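Long-range contacts in alpha-fucosidase GH29 (Fusarium graminearum, PDB 4PSR), which hydrolyses alpha-linked L-fucose as a family 29 glycoside hydrolase, probably including fucose joined alpha-1,6 to the reducing-end N-acetylglucosamine of glycoprotein glycans: residues H327-R332 with P397-N401; S322-V326 with K357-I362; G400-R406 with V418-P424; E288-S293 with V389-F394. One frame throughout, in Å; residues are numbered along the deposited sequence. Where two conformers were deposited one is given.

Interaction 1: H327-R332 with P397-N401. With NAG (2-acetamido-2-deoxy-beta-D-glucopyranose), chain E.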
loop_
_atom_site.group_PDB
_atom_site.type_symbol
_atom_site.label_atom_id
_atom_site.label_comp_id
_atom_site.label_asym_id
_atom_site.label_seq_id
_atom_site.Cartn_x
_atom_site.Cartn_y
_atom_site.Cartn_z
ATOM N N HIS A 327 9.082 7.932 -7.835
ATOM C CA HIS A 327 8.568 9.105 -7.118
ATOM C C HIS A 327 7.346 8.768 -6.262
ATOM O O HIS A 327 7.198 9.274 -5.157
ATOM C CB HIS A 327 8.254 10.235 -8.093
ATOM C CG HIS A 327 9.466 10.804 -8.747
ATOM N ND1 HIS A 327 9.404 11.903 -9.571
ATOM C CD2 HIS A 327 10.768 10.429 -8.696
ATOM C CE1 HIS A 327 10.624 12.186 -9.998
ATOM N NE2 HIS A 327 11.469 11.307 -9.480
ATOM N N SER A 328 6.488 7.890 -6.772
ATOM C CA SER A 328 5.308 7.482 -6.023
ATOM C C SER A 328 5.742 6.736 -4.757
ATOM O O SER A 328 5.208 6.986 -3.693
ATOM C CB SER A 328 4.366 6.642 -6.876
ATOM O OG SER A 328 3.782 7.455 -7.895
ATOM N N LEU A 329 6.688 5.799 -4.888
ATOM C CA LEU A 329 7.185 5.074 -3.733
ATOM C C LEU A 329 7.710 6.045 -2.665
ATOM O O LEU A 329 7.404 5.909 -1.490
ATOM C CB LEU A 329 8.281 4.103 -4.174
ATOM C CG LEU A 329 9.005 3.383 -3.030
ATOM C CD1 LEU A 329 8.037 2.540 -2.200
ATOM C CD2 LEU A 329 10.127 2.529 -3.597
ATOM N N LEU A 330 8.555 6.993 -3.083
ATOM C CA LEU A 330 9.127 7.939 -2.131
ATOM C C LEU A 330 8.044 8.756 -1.432
ATOM O O LEU A 330 8.112 8.997 -0.216
ATOM C CB LEU A 330 10.121 8.859 -2.840
ATOM C CG LEU A 330 11.391 8.161 -3.365
ATOM C CD1 LEU A 330 12.076 9.014 -4.412
ATOM C CD2 LEU A 330 12.350 7.814 -2.213
ATOM N N ASP A 331 7.044 9.191 -2.198
ATOM C CA ASP A 331 5.924 9.898 -1.625
ATOM C C ASP A 331 5.212 9.073 -0.558
ATOM O O ASP A 331 4.978 9.559 0.534
ATOM C CB ASP A 331 4.980 10.329 -2.744
ATOM C CG ASP A 331 3.902 11.267 -2.258
ATOM O OD1 ASP A 331 4.199 12.465 -2.037
ATOM O OD2 ASP A 331 2.712 10.857 -2.146
ATOM N N ARG A 332 4.862 7.831 -0.868
ATOM C CA ARG A 332 4.131 7.010 0.102
ATOM C C ARG A 332 4.953 6.761 1.352
ATOM O O ARG A 332 4.446 6.851 2.470
ATOM C CB ARG A 332 3.690 5.653 -0.472
ATOM C CG ARG A 332 2.888 5.656 -1.799
ATOM C CD ARG A 332 1.758 6.667 -1.838
ATOM N NE ARG A 332 2.026 7.881 -2.609
ATOM C CZ ARG A 332 1.907 8.006 -3.924
ATOM N NH1 ARG A 332 2.181 9.194 -4.483
ATOM N NH2 ARG A 332 1.573 6.965 -4.693
ATOM N N PRO A 397 -0.039 8.867 -11.818
ATOM C CA PRO A 397 0.891 8.833 -10.682
ATOM C C PRO A 397 1.756 10.081 -10.559
ATOM O O PRO A 397 2.051 10.702 -11.584
ATOM C CB PRO A 397 1.760 7.612 -10.987
ATOM C CG PRO A 397 1.704 7.492 -12.484
ATOM C CD PRO A 397 0.320 7.897 -12.865
ATOM N N LEU A 398 2.143 10.420 -9.337
ATOM C CA LEU A 398 3.087 11.524 -9.088
ATOM C C LEU A 398 4.364 11.415 -9.888
ATOM O O LEU A 398 5.055 10.394 -9.860
ATOM C CB LEU A 398 3.505 11.563 -7.626
ATOM C CG LEU A 398 4.566 12.604 -7.233
ATOM C CD1 LEU A 398 3.927 13.976 -7.292
ATOM C CD2 LEU A 398 5.136 12.345 -5.849
ATOM N N GLN A 399 4.689 12.519 -10.529
ATOM C CA GLN A 399 5.991 12.712 -11.126
ATOM C C GLN A 399 6.470 14.074 -10.693
ATOM O O GLN A 399 5.860 15.088 -11.000
ATOM C CB GLN A 399 5.901 12.675 -12.642
ATOM C CG GLN A 399 5.611 11.318 -13.218
ATOM C CD GLN A 399 5.982 11.237 -14.682
ATOM O OE1 GLN A 399 7.113 11.547 -15.064
ATOM N NE2 GLN A 399 5.029 10.832 -15.514
ATOM N N GLY A 400 7.560 14.093 -9.940
ATOM C CA GLY A 400 8.159 15.325 -9.479
ATOM C C GLY A 400 9.387 15.725 -10.279
ATOM O O GLY A 400 9.724 15.132 -11.304
ATOM N N ASN A 401 10.027 16.780 -9.803
ATOM C CA ASN A 401 11.242 17.293 -10.399
ATOM C C ASN A 401 12.145 17.904 -9.325
ATOM O O ASN A 401 11.920 17.715 -8.108
ATOM C CB ASN A 401 10.909 18.285 -11.534
ATOM C CG ASN A 401 10.168 19.536 -11.051
ATOM O OD1 ASN A 401 10.177 19.881 -9.885
ATOM N ND2 ASN A 401 9.568 20.263 -12.001
HETATM C C1 NAG E . 9.013 21.560 -11.763
HETATM C C2 NAG E . 9.395 22.552 -12.849
HETATM C C3 NAG E . 8.797 23.916 -12.529
HETATM C C4 NAG E . 7.294 23.784 -12.329
HETATM C C5 NAG E . 6.979 22.693 -11.304
HETATM C C6 NAG E . 5.498 22.425 -11.182
HETATM C C7 NAG E . 11.502 22.286 -14.088
HETATM C C8 NAG E . 12.994 22.434 -14.039
HETATM N N2 NAG E . 10.843 22.641 -12.981
HETATM O O3 NAG E . 9.058 24.816 -13.603
HETATM O O4 NAG E . 6.746 25.007 -11.856
HETATM O O5 NAG E . 7.590 21.458 -11.691
HETATM O O6 NAG E . 4.950 21.986 -12.419
HETATM O O7 NAG E . 10.924 21.874 -15.087
HETATM O O HOH W 1 0.664 9.303 -7.125
#
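A buried helix-to-loop contact joins the catalytic TIM barrel to the C-terminal beta domain. Helix 322-334, which links barrel strands 300-305 and 337-343, offers one side to residues 397-401, part of the irregular connection running from strand 383-384 to strand 405-409. Leu398 is the apolar centre of the contact. Its CD2 packs 3.7 Å from Asp331 CB, its CB lies 4.2 Å from Arg332 NH1 at the edge of the guanidinium, and its carbonyl O rests 3.7 Å from His327 CB. Beside it, Ser328 OG sits 3.7 Å from Pro397 CB, although its hydrogen bond goes to Ala324 O within the same helix. With no strand partner here, the backbone N-H groups of Leu398 and Gly400 find a water and a side chain instead. Water 1 accepts from both Leu398 N (2.9 Å) and Arg332 NH1 (3.0 Å), while Arg332 NH1 is also bound to Asp331 OD2 at 2.9 Å. Asp331 in turn forms salt bridges with Lys335 and with Arg406 of the beta domain. The one direct hydrogen bond runs from Gly400 N to His327 ND1 (2.9 Å), just before the glycosylated Asn401. Because ND1 accepts this proton while NE2 is hydrogen-bonded to the carbonyl of Leu483, the pattern implies a neutral imidazole protonated on NE2, spanning two loops of the neighbouring domain.

Interaction 2: S322-V326 with K357-I362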
loop_
_atom_site.group_PDB
_atom_site.type_symbol
_atom_site.label_atom_id
_atom_site.label_comp_id
_atom_site.label_asym_id
_atom_site.label_seq_id
_atom_site.Cartn_x
_atom_site.Cartn_y
_atom_site.Cartn_z
ATOM N N SER A 322 9.004 4.434 -15.126
ATOM C CA SER A 322 9.868 4.121 -13.983
ATOM C C SER A 322 9.915 5.295 -13.007
ATOM O O SER A 322 9.805 5.115 -11.807
ATOM C CB SER A 322 11.270 3.771 -14.496
ATOM O OG SER A 322 11.193 2.670 -15.379
ATOM N N LYS A 323 10.083 6.499 -13.532
ATOM C CA LYS A 323 10.172 7.701 -12.729
ATOM C C LYS A 323 8.936 7.868 -11.872
ATOM O O LYS A 323 9.057 8.119 -10.668
ATOM C CB LYS A 323 10.416 8.935 -13.614
ATOM C CG LYS A 323 10.491 10.253 -12.838
ATOM C CD LYS A 323 10.638 11.460 -13.772
ATOM C CE LYS A 323 11.954 11.440 -14.519
ATOM N NZ LYS A 323 13.120 11.455 -13.603
ATOM N N ALA A 324 7.756 7.714 -12.463
ATOM C CA ALA A 324 6.518 7.847 -11.721
ATOM C C ALA A 324 6.433 6.811 -10.598
ATOM O O ALA A 324 5.952 7.114 -9.509
ATOM C CB ALA A 324 5.310 7.692 -12.662
ATOM N N MET A 325 6.858 5.580 -10.877
ATOM C CA MET A 325 6.808 4.553 -9.844
ATOM C C MET A 325 7.742 4.847 -8.684
ATOM O O MET A 325 7.355 4.671 -7.524
ATOM C CB MET A 325 7.064 3.168 -10.433
ATOM C CG MET A 325 6.042 2.710 -11.479
ATOM S SD MET A 325 4.364 2.521 -10.875
ATOM C CE MET A 325 3.735 4.127 -11.298
ATOM N N VAL A 326 8.958 5.301 -9.002
ATOM C CA VAL A 326 9.916 5.620 -7.955
ATOM C C VAL A 326 9.476 6.848 -7.157
ATOM O O VAL A 326 9.539 6.837 -5.921
ATOM C CB VAL A 326 11.321 5.806 -8.538
ATOM C CG1 VAL A 326 12.280 6.446 -7.538
ATOM C CG2 VAL A 326 11.862 4.437 -9.007
ATOM N N LYS A 357 11.294 -3.808 -17.604
ATOM C CA LYS A 357 12.138 -2.609 -17.563
ATOM C C LYS A 357 11.803 -1.684 -16.379
ATOM O O LYS A 357 12.701 -1.185 -15.706
ATOM C CB LYS A 357 12.046 -1.862 -18.891
ATOM C CG LYS A 357 12.606 -0.447 -18.898
ATOM C CD LYS A 357 14.121 -0.374 -18.710
ATOM C CE LYS A 357 14.663 0.973 -19.204
ATOM N NZ LYS A 357 13.683 2.097 -19.005
ATOM N N VAL A 358 10.519 -1.459 -16.114
ATOM C CA VAL A 358 10.143 -0.667 -14.954
ATOM C C VAL A 358 10.659 -1.311 -13.661
ATOM O O VAL A 358 11.220 -0.624 -12.818
ATOM C CB VAL A 358 8.613 -0.466 -14.917
ATOM C CG1 VAL A 358 8.179 0.153 -13.619
ATOM C CG2 VAL A 358 8.194 0.416 -16.102
ATOM N N LEU A 359 10.459 -2.619 -13.496
ATOM C CA LEU A 359 10.907 -3.283 -12.283
ATOM C C LEU A 359 12.428 -3.203 -12.151
ATOM O O LEU A 359 12.938 -2.959 -11.072
ATOM C CB LEU A 359 10.476 -4.760 -12.278
ATOM C CG LEU A 359 8.974 -4.943 -12.080
ATOM C CD1 LEU A 359 8.569 -6.343 -12.435
ATOM C CD2 LEU A 359 8.586 -4.650 -10.663
ATOM N N ASN A 360 13.156 -3.414 -13.261
ATOM C CA ASN A 360 14.618 -3.291 -13.252
ATOM C C ASN A 360 15.053 -1.888 -12.799
ATOM O O ASN A 360 15.987 -1.726 -11.988
ATOM C CB ASN A 360 15.190 -3.529 -14.644
ATOM C CG ASN A 360 15.096 -4.954 -15.137
ATOM O OD1 ASN A 360 14.844 -5.912 -14.406
ATOM N ND2 ASN A 360 15.327 -5.101 -16.423
ATOM N N ASP A 361 14.371 -0.863 -13.301
ATOM C CA ASP A 361 14.688 0.524 -12.966
ATOM C C ASP A 361 14.391 0.859 -11.497
ATOM O O ASP A 361 15.145 1.574 -10.846
ATOM C CB ASP A 361 13.906 1.528 -13.832
ATOM C CG ASP A 361 14.368 1.575 -15.279
ATOM O OD1 ASP A 361 15.478 1.073 -15.563
ATOM O OD2 ASP A 361 13.614 2.137 -16.116
ATOM N N ILE A 362 13.265 0.374 -10.965
ATOM C CA ILE A 362 13.023 0.535 -9.524
ATOM C C ILE A 362 14.143 -0.132 -8.713
ATOM O O ILE A 362 14.618 0.426 -7.729
ATOM C CB ILE A 362 11.621 -0.035 -9.132
ATOM C CG1 ILE A 362 10.513 0.758 -9.820
ATOM C CG2 ILE A 362 11.461 -0.018 -7.613
ATOM C CD1 ILE A 362 9.169 0.011 -9.752
HETATM O O HOH W 2 10.905 2.390 -18.298
#
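Two successive helices of a TIM barrel pack side by side here: helix 322-334 leads into barrel strand 337-343 and helix 353-369 follows it, so the pair flanks that strand on the outside of the barrel. The short axes approach to 9.3 Å and cross at -50°, both running broadly the same way. Apolar contacts line the side nearer the strand. Met325 CG meets Val358 CG1 at 4.0 Å, Met325 CB meets Ile362 CD1 at 3.9 Å, and Val326 CG2 lies 4.0 Å from Ile362 CG1; Met325 and Ile362 also both rest on Leu341 of the strand beneath. Polar contacts gather at the start of the first helix, where the backbones come closest, with the CA atoms of Ser322 and Val358 4.9 Å apart. Ser322, modelled in two conformers, donates from OG to Asp361 OD2 over a short 2.6 Å. The same carboxylate oxygen is held one turn along its own helix by a salt bridge from Lys357 NZ, 2.9 Å from Asp361 OD2. Water 2 completes the network, donating to Ser322 OG and accepting from Lys357 NZ, each at 2.9 Å.

Interaction 3: G400-R406 with V418-P424. With NAG (2-acetamido-2-deoxy-beta-D-glucopyranose), chain E.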
loop_
_atom_site.group_PDB
_atom_site.type_symbol
_atom_site.label_atom_id
_atom_site.label_comp_id
_atom_site.label_asym_id
_atom_site.label_seq_id
_atom_site.Cartn_x
_atom_site.Cartn_y
_atom_site.Cartn_z
ATOM N N GLY A 400 7.560 14.093 -9.940
ATOM C CA GLY A 400 8.159 15.325 -9.479
ATOM C C GLY A 400 9.387 15.725 -10.279
ATOM O O GLY A 400 9.724 15.132 -11.304
ATOM N N ASN A 401 10.027 16.780 -9.803
ATOM C CA ASN A 401 11.242 17.293 -10.399
ATOM C C ASN A 401 12.145 17.904 -9.325
ATOM O O ASN A 401 11.920 17.715 -8.108
ATOM C CB ASN A 401 10.909 18.285 -11.534
ATOM C CG ASN A 401 10.168 19.536 -11.051
ATOM O OD1 ASN A 401 10.177 19.881 -9.885
ATOM N ND2 ASN A 401 9.568 20.263 -12.001
ATOM N N SER A 402 13.158 18.655 -9.755
ATOM C CA SER A 402 14.105 19.220 -8.806
ATOM C C SER A 402 13.495 20.205 -7.808
ATOM O O SER A 402 14.142 20.558 -6.825
ATOM C CB SER A 402 15.264 19.883 -9.556
ATOM O OG SER A 402 14.807 21.060 -10.201
ATOM N N SER A 403 12.249 20.627 -8.036
ATOM C CA SER A 403 11.538 21.502 -7.104
ATOM C C SER A 403 10.934 20.771 -5.890
ATOM O O SER A 403 10.442 21.397 -4.959
ATOM C CB SER A 403 10.395 22.224 -7.831
ATOM O OG SER A 403 10.890 23.128 -8.821
ATOM N N ASP A 404 10.996 19.440 -5.911
ATOM C CA ASP A 404 10.287 18.601 -4.934
ATOM C C ASP A 404 11.255 17.816 -4.079
ATOM O O ASP A 404 12.224 17.256 -4.596
ATOM C CB ASP A 404 9.372 17.609 -5.649
ATOM C CG ASP A 404 8.382 18.287 -6.568
ATOM O OD1 ASP A 404 7.561 19.068 -6.027
ATOM O OD2 ASP A 404 8.409 17.974 -7.780
ATOM N N ILE A 405 11.013 17.799 -2.773
ATOM C CA ILE A 405 11.736 16.912 -1.875
ATOM C C ILE A 405 10.796 16.096 -0.995
ATOM O O ILE A 405 9.684 16.527 -0.649
ATOM C CB ILE A 405 12.770 17.657 -0.991
ATOM C CG1 ILE A 405 12.106 18.791 -0.206
ATOM C CG2 ILE A 405 13.919 18.176 -1.855
ATOM C CD1 ILE A 405 13.040 19.526 0.743
ATOM N N ARG A 406 11.263 14.898 -0.652
ATOM C CA ARG A 406 10.567 13.999 0.279
ATOM C C ARG A 406 11.544 13.618 1.395
ATOM O O ARG A 406 12.732 13.370 1.150
ATOM C CB ARG A 406 10.053 12.748 -0.427
ATOM C CG ARG A 406 8.973 13.043 -1.486
ATOM C CD ARG A 406 7.727 13.612 -0.855
ATOM N NE ARG A 406 6.643 13.854 -1.813
ATOM C CZ ARG A 406 6.490 14.965 -2.515
ATOM N NH1 ARG A 406 7.345 15.971 -2.423
ATOM N NH2 ARG A 406 5.457 15.075 -3.339
ATOM N N VAL A 418 17.016 13.732 2.744
ATOM C CA VAL A 418 16.313 14.692 1.913
ATOM C C VAL A 418 16.465 14.244 0.484
ATOM O O VAL A 418 17.547 14.363 -0.113
ATOM C CB VAL A 418 16.897 16.091 2.060
ATOM C CG1 VAL A 418 16.156 17.069 1.134
ATOM C CG2 VAL A 418 16.838 16.534 3.516
ATOM N N THR A 419 15.391 13.703 -0.068
ATOM C CA THR A 419 15.438 13.123 -1.393
ATOM C C THR A 419 14.791 14.082 -2.381
ATOM O O THR A 419 13.631 14.437 -2.233
ATOM C CB THR A 419 14.760 11.711 -1.452
ATOM O OG1 THR A 419 15.463 10.792 -0.601
ATOM C CG2 THR A 419 14.804 11.157 -2.843
ATOM N N VAL A 420 15.568 14.524 -3.368
ATOM C CA VAL A 420 15.130 15.517 -4.347
ATOM C C VAL A 420 14.794 14.787 -5.646
ATOM O O VAL A 420 15.525 13.911 -6.084
ATOM C CB VAL A 420 16.180 16.669 -4.540
ATOM C CG1 VAL A 420 17.496 16.157 -5.128
ATOM C CG2 VAL A 420 15.616 17.822 -5.366
ATOM N N LEU A 421 13.652 15.136 -6.252
ATOM C CA LEU A 421 13.074 14.349 -7.333
ATOM C C LEU A 421 13.540 14.738 -8.743
ATOM O O LEU A 421 12.900 14.372 -9.735
ATOM C CB LEU A 421 11.548 14.378 -7.208
ATOM C CG LEU A 421 10.963 13.936 -5.848
ATOM C CD1 LEU A 421 9.437 13.811 -5.881
ATOM C CD2 LEU A 421 11.554 12.603 -5.343
ATOM N N GLY A 422 14.697 15.408 -8.808
ATOM C CA GLY A 422 15.355 15.761 -10.046
ATOM C C GLY A 422 16.662 16.434 -9.690
ATOM O O GLY A 422 16.848 16.866 -8.543
ATOM N N TRP A 423 17.571 16.511 -10.666
ATOM C CA TRP A 423 18.823 17.232 -10.462
ATOM C C TRP A 423 18.628 18.728 -10.672
ATOM O O TRP A 423 18.245 19.150 -11.760
ATOM C CB TRP A 423 19.934 16.737 -11.393
ATOM C CG TRP A 423 21.236 17.365 -10.994
ATOM C CD1 TRP A 423 21.861 18.427 -11.606
ATOM C CD2 TRP A 423 22.043 17.028 -9.860
ATOM N NE1 TRP A 423 23.004 18.743 -10.926
ATOM C CE2 TRP A 423 23.150 17.903 -9.854
ATOM C CE3 TRP A 423 21.952 16.060 -8.856
ATOM C CZ2 TRP A 423 24.147 17.835 -8.880
ATOM C CZ3 TRP A 423 22.925 15.992 -7.896
ATOM C CH2 TRP A 423 24.027 16.875 -7.915
ATOM N N PRO A 424 18.883 19.543 -9.634
ATOM C CA PRO A 424 18.694 20.992 -9.771
ATOM C C PRO A 424 19.699 21.633 -10.746
ATOM O O PRO A 424 20.917 21.527 -10.547
ATOM C CB PRO A 424 18.958 21.520 -8.363
ATOM C CG PRO A 424 19.028 20.377 -7.474
ATOM C CD PRO A 424 19.262 19.152 -8.267
HETATM C C1 NAG E . 9.013 21.560 -11.763
HETATM C C2 NAG E . 9.395 22.552 -12.849
HETATM C C3 NAG E . 8.797 23.916 -12.529
HETATM C C4 NAG E . 7.294 23.784 -12.329
HETATM C C5 NAG E . 6.979 22.693 -11.304
HETATM C C6 NAG E . 5.498 22.425 -11.182
HETATM C C7 NAG E . 11.502 22.286 -14.088
HETATM C C8 NAG E . 12.994 22.434 -14.039
HETATM N N2 NAG E . 10.843 22.641 -12.981
HETATM O O3 NAG E . 9.058 24.816 -13.603
HETATM O O4 NAG E . 6.746 25.007 -11.856
HETATM O O5 NAG E . 7.590 21.458 -11.691
HETATM O O6 NAG E . 4.950 21.986 -12.419
HETATM O O7 NAG E . 10.924 21.874 -15.087
HETATM O O HOH W 3 14.029 10.740 1.746
#
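The N-glycosylated turn at Asn401 feeds straight into a beta hairpin, whose second strand pairs with the first, while the residues after it pack against the turn. Asn401 ND2 is bonded to NAG C1 (1.4 Å), while Asn401 OD1 accepts from Ser403 N at 2.9 Å, an Asx turn within the Asn-Ser-Ser sequon. A type I turn from Asn401 to Asp404 is closed by Asp404 N to Asn401 O, 2.9 Å, and Asp404 OD2 reaches back to Asn401 N at 2.9 Å while also binding Asn387. Gly422 passes close to the turn: a CB there would fall 2.7 Å from Ser402 N, and one on Gly400 would strike Leu421 CD1. Strands 405-409 and 415-420 are antiparallel neighbours in the main sheet of the C-terminal domain. Arg406 and Thr419 form a hydrogen-bonded pair, with Arg406 N to Thr419 O and Thr419 N to Arg406 O both 2.9 Å, and Leu421 N to Asp404 O (3.0 Å) extends the ladder. Ile405 and Val420 form the adjoining non-hydrogen-bonded pair, their CG2 and CB 3.8 Å apart, on the face where Ile405 meets Val431. The face bearing Arg406 and Thr419 lies against helix 322-334, where Thr419 touches Leu330 and Arg406 NE forms a salt bridge with Asp331.

Interaction 4: E288-S293 with V389-F394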
loop_
_atom_site.group_PDB
_atom_site.type_symbol
_atom_site.label_atom_id
_atom_site.label_comp_id
_atom_site.label_asym_id
_atom_site.label_seq_id
_atom_site.Cartn_x
_atom_site.Cartn_y
_atom_site.Cartn_z
ATOM N N GLU A 288 -6.734 3.937 -1.188
ATOM C CA GLU A 288 -6.973 3.958 -2.627
ATOM C C GLU A 288 -5.727 4.410 -3.377
ATOM O O GLU A 288 -4.900 5.127 -2.845
ATOM C CB GLU A 288 -8.136 4.912 -2.941
ATOM C CG GLU A 288 -7.868 6.365 -2.601
ATOM C CD GLU A 288 -9.149 7.166 -2.412
ATOM O OE1 GLU A 288 -10.134 6.904 -3.137
ATOM O OE2 GLU A 288 -9.171 8.049 -1.526
ATOM N N ARG A 289 -5.636 4.032 -4.648
ATOM C CA ARG A 289 -4.462 4.347 -5.460
ATOM C C ARG A 289 -4.081 5.835 -5.418
ATOM O O ARG A 289 -4.927 6.723 -5.526
ATOM C CB ARG A 289 -4.709 3.881 -6.887
ATOM C CG ARG A 289 -3.469 3.798 -7.735
ATOM C CD ARG A 289 -3.859 3.262 -9.072
ATOM N NE ARG A 289 -2.725 3.220 -9.972
ATOM C CZ ARG A 289 -2.801 2.724 -11.198
ATOM N NH1 ARG A 289 -3.962 2.237 -11.622
ATOM N NH2 ARG A 289 -1.722 2.705 -11.969
ATOM N N GLY A 290 -2.793 6.101 -5.239
ATOM C CA GLY A 290 -2.319 7.460 -5.024
ATOM C C GLY A 290 -1.998 7.702 -3.564
ATOM O O GLY A 290 -1.147 8.541 -3.250
ATOM N N GLY A 291 -2.693 6.991 -2.666
ATOM C CA GLY A 291 -2.547 7.192 -1.232
ATOM C C GLY A 291 -3.115 8.502 -0.699
ATOM O O GLY A 291 -3.733 9.269 -1.441
ATOM N N PRO A 292 -2.879 8.792 0.575
ATOM C CA PRO A 292 -3.360 10.031 1.199
ATOM C C PRO A 292 -2.590 11.273 0.725
ATOM O O PRO A 292 -1.436 11.189 0.316
ATOM C CB PRO A 292 -3.099 9.784 2.689
ATOM C CG PRO A 292 -1.865 8.903 2.678
ATOM C CD PRO A 292 -2.081 7.984 1.519
ATOM N N SER A 293 -3.211 12.437 0.806
ATOM C CA SER A 293 -2.535 13.674 0.449
ATOM C C SER A 293 -1.600 14.132 1.560
ATOM O O SER A 293 -0.682 14.916 1.330
ATOM C CB SER A 293 -3.562 14.773 0.168
ATOM O OG SER A 293 -4.355 14.990 1.317
ATOM N N VAL A 389 0.141 14.914 -4.523
ATOM C CA VAL A 389 -0.979 14.003 -4.735
ATOM C C VAL A 389 -2.245 14.684 -4.243
ATOM O O VAL A 389 -2.264 15.243 -3.137
ATOM C CB VAL A 389 -0.764 12.686 -3.922
ATOM C CG1 VAL A 389 -2.069 11.893 -3.767
ATOM C CG2 VAL A 389 0.302 11.823 -4.563
ATOM N N GLU A 390 -3.325 14.626 -5.023
ATOM C CA GLU A 390 -4.599 15.167 -4.522
ATOM C C GLU A 390 -5.381 14.242 -3.578
ATOM O O GLU A 390 -6.121 14.714 -2.711
ATOM C CB GLU A 390 -5.486 15.593 -5.697
ATOM C CG GLU A 390 -5.093 16.944 -6.281
ATOM C CD GLU A 390 -5.004 18.008 -5.213
ATOM O OE1 GLU A 390 -6.060 18.303 -4.571
ATOM O OE2 GLU A 390 -3.878 18.519 -4.983
ATOM N N GLY A 391 -5.212 12.938 -3.719
ATOM C CA GLY A 391 -6.040 12.012 -2.973
ATOM C C GLY A 391 -7.354 11.815 -3.709
ATOM O O GLY A 391 -7.532 12.319 -4.820
ATOM N N GLY A 392 -8.276 11.083 -3.097
ATOM C CA GLY A 392 -9.539 10.777 -3.741
ATOM C C GLY A 392 -9.340 9.927 -4.983
ATOM O O GLY A 392 -8.709 8.867 -4.925
ATOM N N SER A 393 -9.867 10.397 -6.111
ATOM C CA SER A 393 -9.826 9.629 -7.353
ATOM C C SER A 393 -8.513 9.817 -8.116
ATOM O O SER A 393 -8.143 10.930 -8.498
ATOM C CB SER A 393 -11.021 9.985 -8.243
ATOM O OG SER A 393 -11.044 9.181 -9.412
ATOM N N PHE A 394 -7.826 8.699 -8.327
ATOM C CA PHE A 394 -6.556 8.649 -9.046
ATOM C C PHE A 394 -6.723 9.057 -10.509
ATOM O O PHE A 394 -7.661 8.624 -11.180
ATOM C CB PHE A 394 -6.025 7.216 -8.968
ATOM C CG PHE A 394 -4.640 7.036 -9.511
ATOM C CD1 PHE A 394 -3.544 7.474 -8.799
ATOM C CD2 PHE A 394 -4.436 6.395 -10.720
ATOM C CE1 PHE A 394 -2.274 7.302 -9.289
ATOM C CE2 PHE A 394 -3.159 6.211 -11.212
ATOM C CZ PHE A 394 -2.075 6.662 -10.482
HETATM O O HOH W 4 -0.024 15.307 -1.234
#
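Glu288 follows barrel strand 284-287 and opens a type II turn closed by Gly291 N to Glu288 O at 2.9 Å. Its OE1 lies 3.0 Å from Gly392 O, a proximity of two acceptors where the other loop is exposed and poorly ordered. Arg289 makes the main side-chain contact: its extended chain lies across the Phe394 ring, with CD 3.7 Å from the ring centroid in a CH-pi contact and NE 3.3 Å from Phe394 CE2, while the guanidinium forms a salt bridge with Asp304 and a cation-pi contact with Trp311. A CB on Gly290 would jam against Arg289 O and lie tight, 3.4 Å, from Phe394 CD1; Gly290 O itself packs 3.5 Å from Val389 CG1. Gly291 O lies 3.9 Å from Gly391 CA, and Ser293 CB packs 3.6 Å from Val389 O. This loop lies at the C-terminal end of a barrel strand, where TIM barrels carry their active site; the Arg289 side chain comes within about 8 Å of the bound fucose, whose neighbours include Trp311.

How the interactions relate
The four contacts illustrate how chemistry follows position. Interactions 1 and 2 use different sides of helix 322-334: a sibling barrel helix brings apolar packing together with a serine-carboxylate hydrogen bond, an irregular loop brings backbone N-H groups that donate to a histidine ring and to a water. Interaction 3, also buried but farther out, relies on strand pairing; it shares Gly400 and Asn401 with interaction 1 and is tied to it by the Asp331-Arg406 salt bridge. Interaction 4 is partly exposed, has no direct hydrogen bond between its segments, and meets interaction 1 through Arg332 and Val389. Interactions 1 and 4 thus anchor two parts of one connection, between strands 383-384 and 405-409, to the barrel.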